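Local atomic coordinates of N-acetyl-beta-D glucosaminidase (Rhizomucor miehei CAU432, PDB entry 4ZM6), a protein that combines a family 3 glycoside hydrolase region, probably acting on beta-linked N-acetylglucosamine, with a GCN5-related glucosamine N-acetyltransferase region that binds acetyl-CoA. Residues A[94-99]-A[361-366]; A[367-372]-A[515-520]; A[373-378]-A[495-500]; A[413-418]-A[507-512]. All blocks are in the same frame, centred on the assembly; numbering follows the deposited sequence.

How the interactions relate
Interactions 1 and 2 lie one after the other on helix 357-368, with centres about 13 Å apart. The chain then enters strand 373-377, where interaction 3 forms. E500 joins these three regions. Its OE2 lies 2.9 Å from G98 N, and its OE1 lies 2.5 Å from Y368 OH; both are probable hydrogen bonds. Helix 503-513 of interaction 4 ties back to interaction 2 through the salt bridge of D369 OD2 with R511 NH1, at 2.6 Å. Only interaction 2 touches acetyl-CoA, through R520. The side chain of L363 in interaction 1 is about 9 Å from the ligand, and that of T373 in interaction 3 about 12 Å.

Interaction 1 (A[94-99]-A[361-366]); sequences TYLPGN and ATLSKE
S364 OG donates a hydrogen bond to Y95 O, with 2.7 Å between the two oxygens. The donor sits nearly on the line of the carbonyl bond, at a C=O...O angle of 172°. The serine OG is anti to its own backbone N (chi1 -176°), which turns it off helix 357-368 toward the loop.

Apolar groups flank this bond. L96 CD2 lies against the backbone of S364, 3.8 Å from S364 N. The same methyl meets L363 CD2 at 4.1 Å, so one leucine branch touches two successive helix residues. T94 adds its methyl: T94 CG2 is 4.0 Å from S364 CB. That methyl is anti to the threonine backbone N, while T94 OG1 is turned elsewhere and hydrogen-bonds to E121 OE2. The ring of Y95 leads away from the helix and packs on T502, P503 and P504.

Further partners place the loop between helices. L96 also packs on V114, A117 and I118 of helix 108-125, and P97 touches L367 and Y368 further along helix 357-368. G98 is the N-cap residue of helix 99-105. The contact thus joins a loop of the family 3 N-terminal region to the helix that leads into strand 373-377.

S364 and L96 are buried. The chemistry is therefore one polar bond within an apolar surround. The serine hydroxyl satisfies the Y95 carbonyl, and the leucine and threonine methyls supply the packing.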
# COMPACT_ATOMS: atom_id res chain seq x y z
N THR A 94 -26.30 24.86 -8.23
CA THR A 94 -25.62 25.34 -7.03
C THR A 94 -24.11 25.41 -7.21
O THR A 94 -23.52 24.58 -7.89
CB THR A 94 -25.94 24.41 -5.84
OG1 THR A 94 -27.36 24.24 -5.73
CG2 THR A 94 -25.40 24.99 -4.53
N TYR A 95 -23.49 26.42 -6.60
CA TYR A 95 -22.04 26.47 -6.45
C TYR A 95 -21.62 25.53 -5.32
O TYR A 95 -21.92 25.78 -4.15
CB TYR A 95 -21.55 27.89 -6.11
CG TYR A 95 -21.60 28.87 -7.27
CD1 TYR A 95 -20.63 28.83 -8.26
CD2 TYR A 95 -22.60 29.83 -7.36
CE1 TYR A 95 -20.67 29.72 -9.33
CE2 TYR A 95 -22.64 30.72 -8.42
CZ TYR A 95 -21.67 30.66 -9.40
OH TYR A 95 -21.71 31.54 -10.46
N LEU A 96 -20.94 24.45 -5.66
CA LEU A 96 -20.34 23.57 -4.65
C LEU A 96 -18.84 23.49 -4.88
O LEU A 96 -18.37 23.65 -6.02
CB LEU A 96 -20.98 22.18 -4.69
CG LEU A 96 -22.48 22.13 -4.37
CD1 LEU A 96 -23.09 20.84 -4.87
CD2 LEU A 96 -22.73 22.32 -2.88
N PRO A 97 -18.06 23.25 -3.81
CA PRO A 97 -16.60 23.29 -3.88
C PRO A 97 -15.99 22.48 -5.03
O PRO A 97 -16.32 21.32 -5.21
CB PRO A 97 -16.18 22.69 -2.54
CG PRO A 97 -17.29 23.03 -1.62
CD PRO A 97 -18.54 22.95 -2.45
N GLY A 98 -15.10 23.13 -5.79
CA GLY A 98 -14.31 22.46 -6.82
C GLY A 98 -13.18 21.66 -6.20
O GLY A 98 -13.04 21.61 -4.98
N ASN A 99 -12.36 21.06 -7.05
CA ASN A 99 -11.43 20.04 -6.59
C ASN A 99 -10.46 20.46 -5.48
O ASN A 99 -10.56 19.94 -4.37
CB ASN A 99 -10.70 19.40 -7.78
CG ASN A 99 -11.52 18.30 -8.46
OD1 ASN A 99 -12.75 18.25 -8.34
ND2 ASN A 99 -10.84 17.41 -9.17
N ALA A 361 -28.22 24.18 -1.46
CA ALA A 361 -27.82 25.52 -1.06
C ALA A 361 -27.25 25.51 0.34
O ALA A 361 -26.24 26.15 0.59
CB ALA A 361 -28.99 26.49 -1.14
N THR A 362 -27.87 24.76 1.25
CA THR A 362 -27.41 24.74 2.64
C THR A 362 -26.16 23.87 2.79
O THR A 362 -25.39 24.04 3.74
CB THR A 362 -28.49 24.28 3.65
OG1 THR A 362 -28.54 22.85 3.69
CG2 THR A 362 -29.88 24.84 3.30
N LEU A 363 -25.97 22.94 1.86
CA LEU A 363 -24.73 22.17 1.80
C LEU A 363 -23.57 23.10 1.45
O LEU A 363 -22.52 23.06 2.09
CB LEU A 363 -24.84 21.04 0.77
CG LEU A 363 -23.65 20.07 0.64
CD1 LEU A 363 -23.45 19.27 1.92
CD2 LEU A 363 -23.82 19.14 -0.54
N SER A 364 -23.78 23.94 0.44
CA SER A 364 -22.77 24.89 -0.01
C SER A 364 -22.30 25.81 1.12
O SER A 364 -21.10 25.97 1.32
CB SER A 364 -23.31 25.74 -1.16
OG SER A 364 -22.31 26.61 -1.65
N LYS A 365 -23.25 26.40 1.86
CA LYS A 365 -22.90 27.24 3.02
C LYS A 365 -22.07 26.45 4.03
O LYS A 365 -21.05 26.94 4.52
CB LYS A 365 -24.16 27.77 3.73
CG LYS A 365 -24.78 29.03 3.13
CD LYS A 365 -25.82 28.71 2.07
CE LYS A 365 -26.64 29.93 1.68
NZ LYS A 365 -27.63 30.32 2.74
N GLU A 366 -22.53 25.24 4.34
CA GLU A 366 -21.88 24.38 5.34
C GLU A 366 -20.47 23.98 4.93
O GLU A 366 -19.56 24.01 5.76
CB GLU A 366 -22.73 23.13 5.60
CG GLU A 366 -23.96 23.39 6.45
CD GLU A 366 -24.97 22.25 6.46
OE1 GLU A 366 -24.84 21.30 5.64
OE2 GLU A 366 -25.89 22.30 7.29

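Interaction 2 (A[367-372]-A[515-520]); sequences LYDRVP and GEIETR. With ACO (acetyl coenzyme *a), chain C.
R370 CG is anti to its own carbonyl carbon (chi1 -51°), which sets it over the R520 guanidinium; the bend at chi3 (59°) then brings R370 NE near R520 NH1. The R520 chain is itself bent at chi2 and chi3, and its guanidinium ends between R370 and the adenine of acetyl-CoA. R370 CG lies 3.3 Å above one face of that guanidinium, toward its rim. Adenine atom C5A of the ligand lies 3.1 Å above the opposite face, also toward the rim.

The two guanidinium planes are 63° apart. R520 NH1 comes to the edge of the R370 group, 3.2 Å from R370 NE. Both are donors, so this is a close pair of like charges and not a hydrogen bond.

A second contact is van der Waals packing. The side chains of D369 and I517 cross at about a right angle, with D369 CB 3.8 Å from I517 CG1. The D369 carboxylate is held by a salt bridge to R511. R520 is a residue of the acetyl-CoA site, which K676, T629 and several backbone N-H groups complete.

Residues 367-372 run from helix 357-368 through a type I turn, Y368 to V371. The chain 515-520 follows helix 503-513, which closes in a Schellman motif at G515. P372 packs on L512 of that helix, and V371 on A101 and L105 of helix 99-105, just before strand 373-377 begins.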
# COMPACT_ATOMS: atom_id res chain seq x y z
N LEU A 367 -20.29 23.60 3.67
CA LEU A 367 -18.98 23.16 3.21
C LEU A 367 -18.00 24.31 3.11
O LEU A 367 -16.89 24.22 3.63
CB LEU A 367 -19.07 22.45 1.86
CG LEU A 367 -19.73 21.07 1.85
CD1 LEU A 367 -19.55 20.41 0.49
CD2 LEU A 367 -19.17 20.17 2.96
N TYR A 368 -18.41 25.40 2.46
CA TYR A 368 -17.48 26.51 2.18
C TYR A 368 -16.90 27.15 3.44
O TYR A 368 -15.80 27.69 3.38
CB TYR A 368 -18.13 27.57 1.28
CG TYR A 368 -18.05 27.23 -0.20
CD1 TYR A 368 -16.84 27.30 -0.89
CD2 TYR A 368 -19.18 26.85 -0.91
CE1 TYR A 368 -16.77 26.99 -2.24
CE2 TYR A 368 -19.12 26.54 -2.26
CZ TYR A 368 -17.91 26.62 -2.92
OH TYR A 368 -17.83 26.32 -4.26
N ASP A 369 -17.59 27.06 4.57
CA ASP A 369 -17.03 27.51 5.86
C ASP A 369 -15.82 26.69 6.31
O ASP A 369 -15.08 27.12 7.21
CB ASP A 369 -18.09 27.45 6.96
CG ASP A 369 -19.16 28.52 6.82
OD1 ASP A 369 -19.03 29.41 5.95
OD2 ASP A 369 -20.13 28.48 7.60
N ARG A 370 -15.64 25.52 5.71
CA ARG A 370 -14.53 24.63 6.03
C ARG A 370 -13.44 24.63 4.94
O ARG A 370 -12.54 23.79 4.97
CB ARG A 370 -15.06 23.20 6.23
CG ARG A 370 -16.24 23.07 7.19
CD ARG A 370 -16.93 21.71 7.07
NE ARG A 370 -16.04 20.58 7.34
CZ ARG A 370 -16.29 19.31 7.00
NH1 ARG A 370 -17.40 18.98 6.34
NH2 ARG A 370 -15.40 18.36 7.30
N VAL A 371 -13.54 25.54 3.97
CA VAL A 371 -12.65 25.54 2.79
C VAL A 371 -11.43 26.47 2.89
O VAL A 371 -10.30 25.99 2.85
CB VAL A 371 -13.44 25.83 1.49
CG1 VAL A 371 -12.51 26.17 0.34
CG2 VAL A 371 -14.31 24.63 1.13
N PRO A 372 -11.63 27.79 3.00
CA PRO A 372 -10.44 28.64 2.91
C PRO A 372 -9.44 28.41 4.04
O PRO A 372 -9.82 28.05 5.16
CB PRO A 372 -11.01 30.06 2.96
CG PRO A 372 -12.29 29.92 3.69
CD PRO A 372 -12.84 28.58 3.31
N GLY A 515 -13.17 36.94 11.28
CA GLY A 515 -13.15 36.07 12.45
C GLY A 515 -14.47 35.42 12.82
O GLY A 515 -14.63 34.95 13.95
N GLU A 516 -15.41 35.37 11.89
CA GLU A 516 -16.70 34.73 12.12
C GLU A 516 -16.55 33.22 12.06
O GLU A 516 -17.32 32.49 12.66
CB GLU A 516 -17.70 35.16 11.05
CG GLU A 516 -18.02 36.64 11.05
CD GLU A 516 -18.95 37.04 9.93
OE1 GLU A 516 -19.18 38.26 9.76
OE2 GLU A 516 -19.44 36.14 9.21
N ILE A 517 -15.56 32.78 11.30
CA ILE A 517 -15.33 31.38 11.04
C ILE A 517 -13.85 31.14 11.31
O ILE A 517 -13.08 32.10 11.39
CB ILE A 517 -15.77 31.04 9.59
CG1 ILE A 517 -16.71 29.83 9.58
CG2 ILE A 517 -14.60 30.85 8.62
CD1 ILE A 517 -18.02 30.07 10.30
N GLU A 518 -13.44 29.89 11.47
CA GLU A 518 -12.03 29.61 11.72
C GLU A 518 -11.50 28.58 10.74
O GLU A 518 -12.16 27.58 10.46
CB GLU A 518 -11.83 29.17 13.18
CG GLU A 518 -10.61 29.82 13.84
CD GLU A 518 -10.74 29.95 15.35
OE1 GLU A 518 -11.84 30.28 15.85
OE2 GLU A 518 -9.72 29.73 16.05
N THR A 519 -10.31 28.84 10.20
CA THR A 519 -9.71 27.94 9.22
C THR A 519 -9.58 26.51 9.77
O THR A 519 -8.92 26.28 10.78
CB THR A 519 -8.33 28.46 8.70
OG1 THR A 519 -7.71 27.45 7.89
CG2 THR A 519 -7.38 28.82 9.85
N ARG A 520 -10.26 25.58 9.09
CA ARG A 520 -10.20 24.16 9.43
C ARG A 520 -9.44 23.35 8.37
O ARG A 520 -8.77 22.36 8.69
CB ARG A 520 -11.62 23.62 9.58
CG ARG A 520 -12.38 24.25 10.75
CD ARG A 520 -13.78 24.72 10.36
NE ARG A 520 -14.88 23.92 10.90
CZ ARG A 520 -15.15 22.65 10.59
NH1 ARG A 520 -14.39 21.96 9.75
NH2 ARG A 520 -16.20 22.06 11.13
N1A ACO C . -14.31 24.16 14.33
C2A ACO C . -15.63 24.36 14.50
N3A ACO C . -16.55 23.37 14.42
C4A ACO C . -16.18 22.09 14.17
C5A ACO C . -14.75 21.80 13.97
C6A ACO C . -13.80 22.93 14.07
N6A ACO C . -12.47 22.72 13.90
N7A ACO C . -14.66 20.49 13.72
C8A ACO C . -15.91 19.97 13.76
N9A ACO C . -16.83 20.92 14.01
C1B ACO C . -18.30 20.70 14.13
C2B ACO C . -19.02 20.96 12.81
O2B ACO C . -20.19 21.76 13.04
C3B ACO C . -19.37 19.58 12.25
O3B ACO C . -20.63 19.52 11.57
P3B ACO C . -22.12 19.53 12.23
O7A ACO C . -22.40 18.08 12.57
O8A ACO C . -22.04 20.48 13.40
O9A ACO C . -22.97 20.04 11.10
C4B ACO C . -19.26 18.65 13.45
O4B ACO C . -18.54 19.33 14.49
C5B ACO C . -18.57 17.34 13.08
O5B ACO C . -17.95 16.83 14.25
P1A ACO C . -16.54 16.08 14.21
O1A ACO C . -15.59 16.86 15.10
O2A ACO C . -16.12 15.72 12.81
O3A ACO C . -17.05 14.75 14.95
P2A ACO C . -16.63 14.41 16.45
O4A ACO C . -15.12 14.34 16.50
O5A ACO C . -17.34 15.33 17.39
O6A ACO C . -17.25 12.94 16.59
CBP ACO C . -19.16 11.58 17.19
CCP ACO C . -18.64 12.73 16.35
CDP ACO C . -18.44 10.29 16.81
CEP ACO C . -20.65 11.41 16.91
CAP ACO C . -18.91 11.94 18.65
OAP ACO C . -19.87 12.91 19.08
C9P ACO C . -18.93 10.77 19.58
O9P ACO C . -17.87 10.22 19.88
N8P ACO C . -20.10 10.36 20.08
C7P ACO C . -20.16 9.26 21.02
C6P ACO C . -21.57 8.73 21.22
C5P ACO C . -22.16 7.99 20.03
O5P ACO C . -23.38 7.99 19.97
N4P ACO C . -21.40 7.34 19.14
C3P ACO C . -21.98 6.56 18.04
C2P ACO C . -22.21 5.09 18.40
S1P ACO C . -23.38 4.28 17.33
C ACO C . -22.46 3.66 16.09
O ACO C . -21.27 3.90 16.03
CH3 ACO C . -23.16 2.83 15.06

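Interaction 3 (A[373-378]-A[495-500]); sequences TVVTNR and YLVTYE
Y495 O is gripped by two backbone donors in succession: V375 N at 2.9 Å and T376 N at 3.2 Å. Y495 N returns a bond to T376 O at 3.1 Å, with the donor 43° out of the carbonyl plane. At the other end of the pairing T373 and V497 exchange two bonds, T373 N to V497 O at 3.0 Å and V497 N to T373 O at 2.9 Å. Between them V374 and L496 form a non-hydrogen-bonded pair.

Side chains add to this on the face of T373, Y495 and V497. V375 and Y495 lie side by side and point the same way, with V375 CB near the plane of the ring at its edge, 3.7 Å from Y495 CD2. V375 CG2 also meets V497 CG2 at 3.9 Å, the two valines crossing at about a right angle. Y499 lies past the end of its strand. T373 OG1 is anti to its own carbonyl carbon (chi1 -45°), which sends it to the edge of the Y499 ring, in the ring plane, where it hydrogen-bonds to Y499 OH at 2.6 Å.

A second shell fixes these groups. T373 OG1 also bonds to S521, Y495 OH to P483 O, and T376 OG1 to Q486. L496 pairs on its other side with strand 475-479. On the face of V374 and L496 lies helix 503-513, touched through L512 and I513.

V375 and T376 both facing Y495 make a classic beta bulge. It lies where strand 373-377 joins, antiparallel, an otherwise parallel sheet of the alpha/beta type.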
# COMPACT_ATOMS: atom_id res chain seq x y z
N THR A 373 -8.17 28.63 3.72
CA THR A 373 -7.06 28.41 4.63
C THR A 373 -6.34 29.73 4.91
O THR A 373 -6.06 30.50 3.98
CB THR A 373 -6.04 27.43 4.03
OG1 THR A 373 -6.71 26.30 3.46
CG2 THR A 373 -5.06 26.95 5.08
N VAL A 374 -6.04 30.00 6.18
CA VAL A 374 -5.14 31.08 6.55
C VAL A 374 -3.75 30.46 6.54
O VAL A 374 -3.47 29.55 7.32
CB VAL A 374 -5.46 31.62 7.96
CG1 VAL A 374 -4.44 32.66 8.37
CG2 VAL A 374 -6.87 32.18 7.99
N VAL A 375 -2.90 30.95 5.65
CA VAL A 375 -1.60 30.34 5.40
C VAL A 375 -0.52 30.98 6.27
O VAL A 375 0.30 30.28 6.88
CB VAL A 375 -1.23 30.44 3.91
CG1 VAL A 375 0.11 29.78 3.64
CG2 VAL A 375 -2.32 29.81 3.06
N THR A 376 -0.50 32.30 6.33
CA THR A 376 0.38 33.00 7.27
C THR A 376 -0.38 34.12 7.95
O THR A 376 -1.37 34.63 7.44
CB THR A 376 1.66 33.56 6.60
OG1 THR A 376 1.31 34.52 5.60
CG2 THR A 376 2.47 32.44 5.96
N ASN A 377 0.10 34.47 9.14
CA ASN A 377 -0.53 35.47 9.97
C ASN A 377 0.48 35.88 11.05
O ASN A 377 0.22 35.79 12.25
CB ASN A 377 -1.82 34.91 10.58
CG ASN A 377 -2.72 35.98 11.16
OD1 ASN A 377 -2.56 37.18 10.92
ND2 ASN A 377 -3.70 35.55 11.94
N ARG A 378 1.65 36.32 10.58
CA ARG A 378 2.79 36.62 11.45
C ARG A 378 2.52 37.71 12.49
O ARG A 378 3.03 37.64 13.61
CB ARG A 378 4.02 36.99 10.61
CG ARG A 378 5.02 35.85 10.42
CD ARG A 378 4.98 35.20 9.05
NE ARG A 378 5.55 36.08 8.01
CZ ARG A 378 5.87 35.70 6.77
NH1 ARG A 378 5.72 34.45 6.36
NH2 ARG A 378 6.36 36.61 5.93
N TYR A 495 -1.66 36.22 4.82
CA TYR A 495 -2.04 35.68 3.51
C TYR A 495 -2.99 34.50 3.70
O TYR A 495 -2.81 33.68 4.61
CB TYR A 495 -0.78 35.23 2.78
CG TYR A 495 -0.99 34.51 1.45
CD1 TYR A 495 -1.35 35.21 0.31
CD2 TYR A 495 -0.80 33.14 1.35
CE1 TYR A 495 -1.54 34.56 -0.90
CE2 TYR A 495 -0.98 32.48 0.15
CZ TYR A 495 -1.35 33.19 -0.97
OH TYR A 495 -1.52 32.54 -2.17
N LEU A 496 -4.02 34.42 2.85
CA LEU A 496 -4.98 33.32 2.88
C LEU A 496 -5.35 32.90 1.47
O LEU A 496 -5.04 33.60 0.51
CB LEU A 496 -6.25 33.70 3.67
CG LEU A 496 -7.21 34.73 3.05
CD1 LEU A 496 -8.64 34.46 3.49
CD2 LEU A 496 -6.81 36.15 3.39
N VAL A 497 -6.01 31.76 1.34
CA VAL A 497 -6.34 31.20 0.03
C VAL A 497 -7.76 30.63 0.03
O VAL A 497 -8.21 30.07 1.04
CB VAL A 497 -5.32 30.12 -0.39
CG1 VAL A 497 -3.95 30.75 -0.61
CG2 VAL A 497 -5.23 29.00 0.65
N THR A 498 -8.46 30.79 -1.09
CA THR A 498 -9.85 30.37 -1.21
C THR A 498 -10.02 29.25 -2.23
O THR A 498 -11.11 28.69 -2.35
CB THR A 498 -10.76 31.55 -1.62
OG1 THR A 498 -10.65 31.81 -3.02
CG2 THR A 498 -10.40 32.81 -0.82
N TYR A 499 -8.96 28.95 -2.98
CA TYR A 499 -8.95 27.85 -3.96
C TYR A 499 -9.95 28.00 -5.12
O TYR A 499 -10.02 27.13 -5.98
CB TYR A 499 -9.17 26.50 -3.25
CG TYR A 499 -8.26 26.25 -2.07
CD1 TYR A 499 -6.92 25.91 -2.25
CD2 TYR A 499 -8.74 26.35 -0.76
CE1 TYR A 499 -6.09 25.69 -1.17
CE2 TYR A 499 -7.91 26.13 0.32
CZ TYR A 499 -6.58 25.80 0.11
OH TYR A 499 -5.74 25.56 1.18
N GLU A 500 -10.72 29.09 -5.14
CA GLU A 500 -11.64 29.38 -6.25
C GLU A 500 -12.30 30.73 -6.04
O GLU A 500 -12.44 31.20 -4.91
CB GLU A 500 -12.72 28.29 -6.39
CG GLU A 500 -13.62 28.13 -5.19
CD GLU A 500 -14.56 26.95 -5.33
OE1 GLU A 500 -15.78 27.18 -5.50
OE2 GLU A 500 -14.07 25.80 -5.30

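Interaction 4 (A[413-418]-A[507-512]); sequences NSFHAS and EAAVRL
The helix segments carrying S418 and V510 run at 42° to each other, their axes 8.9 Å apart at the closest point, and the backbones come nearest at S418 and E507. There S418 OG donates a hydrogen bond to E507 OE2 at 2.6 Å, meeting that oxygen nearly in line with its C-O bond. The E507 chain bends at chi2 (63°), and its carboxylate comes back toward the serine. The other oxygen, E507 OE1, forms a salt bridge with R422 NH2, so this carboxylate links two residues of helix 413-422.

V510 is the main apolar partner. Its CG2 reaches S418 CB at 3.7 Å and F415 CE1 at 3.9 Å, while V510 CG1 lies 3.5 Å from S418 O. The two helices belong to an alpha/beta layer: helix 413-422 connects the neighbouring parallel strands 392-397 and 426-431, and helix 503-513 follows strand 494-497 of the same sheet. This is consistent with the alpha/beta sandwich domain that accompanies the barrel in many family 3 enzymes.

The F415 ring starts from a CG anti to its backbone N (chi1 -151°). It approaches V510 obliquely and touches A509 more loosely, with F415 CE2 4.4 Å from A509 CB. F415 also stacks on the ring of F394, on strand 392-397. A509 packs in addition on T498, and S414 OG hydrogen-bonds to H506 ND1.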
# COMPACT_ATOMS: atom_id res chain seq x y z
N ASN A 413 -16.31 41.00 -7.54
CA ASN A 413 -17.48 41.73 -7.06
C ASN A 413 -18.22 41.04 -5.92
O ASN A 413 -18.78 41.70 -5.05
CB ASN A 413 -18.49 41.94 -8.19
CG ASN A 413 -18.07 43.01 -9.16
OD1 ASN A 413 -17.01 43.62 -9.02
ND2 ASN A 413 -18.92 43.26 -10.15
N SER A 414 -18.28 39.71 -5.97
CA SER A 414 -18.87 38.94 -4.89
C SER A 414 -18.06 39.15 -3.60
O SER A 414 -18.62 39.32 -2.52
CB SER A 414 -18.94 37.45 -5.24
OG SER A 414 -17.71 36.98 -5.75
N PHE A 415 -16.74 39.17 -3.73
CA PHE A 415 -15.87 39.53 -2.62
C PHE A 415 -16.34 40.87 -2.08
O PHE A 415 -16.59 41.01 -0.88
CB PHE A 415 -14.40 39.59 -3.07
CG PHE A 415 -13.40 39.27 -1.99
CD1 PHE A 415 -13.24 40.10 -0.89
CD2 PHE A 415 -12.59 38.15 -2.09
CE1 PHE A 415 -12.31 39.82 0.09
CE2 PHE A 415 -11.66 37.86 -1.11
CZ PHE A 415 -11.51 38.69 -0.02
N HIS A 416 -16.49 41.85 -2.97
CA HIS A 416 -16.95 43.20 -2.61
C HIS A 416 -18.27 43.17 -1.87
O HIS A 416 -18.39 43.75 -0.80
CB HIS A 416 -17.09 44.08 -3.87
CG HIS A 416 -17.66 45.43 -3.60
ND1 HIS A 416 -17.05 46.35 -2.77
CD2 HIS A 416 -18.79 46.03 -4.06
CE1 HIS A 416 -17.78 47.45 -2.73
NE2 HIS A 416 -18.84 47.28 -3.50
N ALA A 417 -19.25 42.47 -2.43
CA ALA A 417 -20.55 42.28 -1.78
C ALA A 417 -20.42 41.76 -0.36
O ALA A 417 -21.05 42.26 0.57
CB ALA A 417 -21.40 41.33 -2.60
N SER A 418 -19.59 40.75 -0.19
CA SER A 418 -19.47 40.12 1.08
C SER A 418 -18.78 40.99 2.08
O SER A 418 -19.01 40.88 3.24
CB SER A 418 -18.75 38.79 0.94
OG SER A 418 -19.54 37.85 0.28
N GLU A 507 -17.45 34.59 0.05
CA GLU A 507 -18.21 34.80 1.28
C GLU A 507 -17.44 34.19 2.45
O GLU A 507 -17.12 34.88 3.41
CB GLU A 507 -19.62 34.22 1.15
CG GLU A 507 -20.44 34.17 2.45
CD GLU A 507 -20.73 35.54 3.05
OE1 GLU A 507 -21.24 35.58 4.20
OE2 GLU A 507 -20.47 36.57 2.38
N ALA A 508 -17.11 32.91 2.34
CA ALA A 508 -16.34 32.22 3.37
C ALA A 508 -14.99 32.89 3.66
O ALA A 508 -14.55 32.93 4.80
CB ALA A 508 -16.11 30.78 2.96
N ALA A 509 -14.34 33.40 2.62
CA ALA A 509 -13.07 34.10 2.80
C ALA A 509 -13.22 35.38 3.62
O ALA A 509 -12.36 35.71 4.44
CB ALA A 509 -12.45 34.41 1.44
N VAL A 510 -14.32 36.10 3.40
CA VAL A 510 -14.63 37.29 4.19
C VAL A 510 -14.96 36.91 5.63
O VAL A 510 -14.47 37.53 6.57
CB VAL A 510 -15.77 38.10 3.57
CG1 VAL A 510 -16.26 39.17 4.53
CG2 VAL A 510 -15.30 38.74 2.27
N ARG A 511 -15.79 35.88 5.80
CA ARG A 511 -16.11 35.36 7.13
C ARG A 511 -14.84 35.04 7.93
O ARG A 511 -14.75 35.34 9.13
CB ARG A 511 -16.98 34.11 7.03
CG ARG A 511 -18.33 34.35 6.39
CD ARG A 511 -19.28 33.21 6.67
NE ARG A 511 -19.77 33.26 8.04
CZ ARG A 511 -20.25 32.22 8.73
NH1 ARG A 511 -20.30 31.01 8.19
NH2 ARG A 511 -20.66 32.40 9.98
N LEU A 512 -13.87 34.44 7.25
CA LEU A 512 -12.59 34.09 7.86
C LEU A 512 -11.83 35.35 8.27
O LEU A 512 -11.28 35.42 9.37
CB LEU A 512 -11.74 33.27 6.89
CG LEU A 512 -10.98 32.06 7.46
CD1 LEU A 512 -9.99 31.55 6.43
CD2 LEU A 512 -10.27 32.40 8.76